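Local coordinates for putative ATP-grasp superfamily protein (Archaeoglobus fulgidus, PDB 3DF7), which is of unknown function but, as a putative member of the ATP-grasp superfamily, probably binds ATP, at residues S30-F35 / F53-D58. Residues are numbered along the deposited sequence; the frame is centred on the assembly and turned at random.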
loop_
_atom_site.group_PDB
_atom_site.type_symbol
_atom_site.label_atom_id
_atom_site.label_comp_id
_atom_site.label_asym_id
_atom_site.label_seq_id
_atom_site.Cartn_x
_atom_site.Cartn_y
_atom_site.Cartn_z
ATOM N N SER A 30 0.809 -1.227 -12.757
ATOM C CA SER A 30 2.141 -1.644 -12.345
ATOM C C SER A 30 2.184 -3.130 -11.988
ATOM O O SER A 30 3.128 -3.832 -12.352
ATOM C CB SER A 30 2.608 -0.801 -11.150
ATOM O OG SER A 30 3.870 -1.243 -10.687
ATOM N N ALA A 31 1.163 -3.603 -11.277
ATOM C CA ALA A 31 1.087 -5.009 -10.879
ATOM C C ALA A 31 0.845 -5.897 -12.100
ATOM O O ALA A 31 1.412 -6.984 -12.212
ATOM C CB ALA A 31 -0.035 -5.209 -9.856
ATOM N N PHE A 32 -0.004 -5.430 -13.009
ATOM C CA PHE A 32 -0.311 -6.176 -14.223
ATOM C C PHE A 32 0.963 -6.374 -15.057
ATOM O O PHE A 32 1.284 -7.492 -15.471
ATOM C CB PHE A 32 -1.351 -5.413 -15.052
ATOM C CG PHE A 32 -1.784 -6.134 -16.296
ATOM C CD1 PHE A 32 -2.791 -7.089 -16.246
ATOM C CD2 PHE A 32 -1.170 -5.870 -17.518
ATOM C CE1 PHE A 32 -3.185 -7.778 -17.393
ATOM C CE2 PHE A 32 -1.555 -6.554 -18.675
ATOM C CZ PHE A 32 -2.566 -7.511 -18.608
ATOM N N ASP A 33 1.689 -5.284 -15.293
ATOM C CA ASP A 33 2.912 -5.338 -16.095
ATOM C C ASP A 33 4.038 -6.119 -15.430
ATOM O O ASP A 33 4.924 -6.645 -16.107
ATOM C CB ASP A 33 3.395 -3.925 -16.432
ATOM C CG ASP A 33 2.437 -3.185 -17.352
ATOM O OD1 ASP A 33 1.733 -3.853 -18.140
ATOM O OD2 ASP A 33 2.402 -1.938 -17.297
ATOM N N GLY A 34 3.997 -6.205 -14.108
ATOM C CA GLY A 34 5.024 -6.935 -13.395
ATOM C C GLY A 34 4.728 -8.422 -13.290
ATOM O O GLY A 34 5.517 -9.251 -13.742
ATOM N N PHE A 35 3.585 -8.769 -12.708
ATOM C CA PHE A 35 3.236 -10.174 -12.534
ATOM C C PHE A 35 2.967 -10.959 -13.814
ATOM O O PHE A 35 3.072 -12.183 -13.809
ATOM C CB PHE A 35 2.037 -10.320 -11.591
ATOM C CG PHE A 35 2.348 -9.985 -10.161
ATOM C CD1 PHE A 35 2.140 -8.699 -9.671
ATOM C CD2 PHE A 35 2.887 -10.950 -9.310
ATOM C CE1 PHE A 35 2.468 -8.376 -8.354
ATOM C CE2 PHE A 35 3.218 -10.637 -7.991
ATOM C CZ PHE A 35 3.010 -9.349 -7.512
ATOM N N PHE A 53 -6.372 -2.321 -20.752
ATOM C CA PHE A 53 -5.871 -3.654 -20.455
ATOM C C PHE A 53 -6.410 -4.772 -21.327
ATOM O O PHE A 53 -7.543 -4.720 -21.803
ATOM C CB PHE A 53 -6.153 -3.986 -18.991
ATOM C CG PHE A 53 -5.641 -2.953 -18.027
ATOM C CD1 PHE A 53 -6.487 -1.966 -17.527
ATOM C CD2 PHE A 53 -4.308 -2.961 -17.628
ATOM C CE1 PHE A 53 -6.010 -1.000 -16.641
ATOM C CE2 PHE A 53 -3.821 -1.997 -16.742
ATOM C CZ PHE A 53 -4.678 -1.016 -16.249
ATOM N N THR A 54 -5.579 -5.792 -21.526
ATOM C CA THR A 54 -5.962 -6.948 -22.315
ATOM C C THR A 54 -6.704 -7.947 -21.429
ATOM O O THR A 54 -6.295 -9.095 -21.276
ATOM C CB THR A 54 -4.729 -7.612 -22.948
ATOM O OG1 THR A 54 -3.704 -7.760 -21.961
ATOM C CG2 THR A 54 -4.201 -6.750 -24.102
ATOM N N LEU A 55 -7.790 -7.472 -20.827
ATOM C CA LEU A 55 -8.638 -8.287 -19.965
ATOM C C LEU A 55 -10.089 -7.963 -20.298
ATOM O O LEU A 55 -10.387 -6.890 -20.831
ATOM C CB LEU A 55 -8.374 -7.968 -18.493
ATOM C CG LEU A 55 -7.036 -8.416 -17.900
ATOM C CD1 LEU A 55 -6.843 -7.794 -16.520
ATOM C CD2 LEU A 55 -7.009 -9.933 -17.817
ATOM N N PRO A 56 -11.012 -8.885 -20.000
ATOM C CA PRO A 56 -12.415 -8.605 -20.302
ATOM C C PRO A 56 -13.001 -7.631 -19.288
ATOM O O PRO A 56 -12.428 -7.413 -18.215
ATOM C CB PRO A 56 -13.063 -9.981 -20.214
ATOM C CG PRO A 56 -12.280 -10.630 -19.112
ATOM C CD PRO A 56 -10.850 -10.249 -19.464
ATOM N N VAL A 57 -14.134 -7.041 -19.647
ATOM C CA VAL A 57 -14.840 -6.111 -18.779
ATOM C C VAL A 57 -15.864 -6.938 -18.010
ATOM O O VAL A 57 -16.541 -7.786 -18.593
ATOM C CB VAL A 57 -15.586 -5.030 -19.606
ATOM C CG1 VAL A 57 -16.449 -4.165 -18.697
ATOM C CG2 VAL A 57 -14.588 -4.171 -20.356
ATOM N N ASP A 58 -15.972 -6.716 -16.704
ATOM C CA ASP A 58 -16.941 -7.461 -15.911
ATOM C C ASP A 58 -17.168 -6.750 -14.583
ATOM O O ASP A 58 -16.462 -5.797 -14.247
ATOM C CB ASP A 58 -16.439 -8.885 -15.646
ATOM C CG ASP A 58 -17.571 -9.885 -15.441
ATOM O OD1 ASP A 58 -18.698 -9.461 -15.112
ATOM O OD2 ASP A 58 -17.327 -11.100 -15.602
#
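Phe32, near the C-terminal end of helix 18-35, projects its ring into a bend of the loop at residues 53-55 and touches the side chains of three consecutive loop residues. With Phe53 it forms a T-shaped pair: the edge of the Phe53 ring is directed at one face of Phe32, the centroids lying 5.7 Å apart and the planes inclined at 66°. The approach is off-centre, since CD2 of Phe53 sits over the rim of the Phe32 ring, nearest to CG of Phe32 at 4.3 Å. Thr54 instead meets the far end of the same ring, its OG1 lying close to the ring plane, 3.5 Å from CZ of Phe32, with the two side chains running roughly perpendicular. With chi1 at 47° the hydroxyl lies between the backbone N and carbonyl carbon of Thr54, facing the ring edge. The Leu55 side chain runs antiparallel to that of Phe32 and lays its CD1 methyl obliquely against the ring, 3.8 Å from CE1 of Phe32. The extended torsion of Phe32 (chi1 -177°) swings CG opposite its own backbone N, carrying the ring out from the helix to the loop. An inverse gamma turn centred on Thr54, with a weak bond from Leu55 N to Phe53 O (2.9 Å), bends the chain, and the three side chains meet different parts of the ring. No hydrogen bond joins the segments; this surface contact is van der Waals packing, the aromatic pair included. Phe53 also makes an edge-to-face pair with Phe28, one turn before Phe32 on the helix, while Phe32 touches Leu6 of strand 3-8; the contact joins the loop after strand 40-42, in the pre-ATP-grasp region, to the beta-alpha-beta crossover helix between parallel strands 3-8 and 40-42.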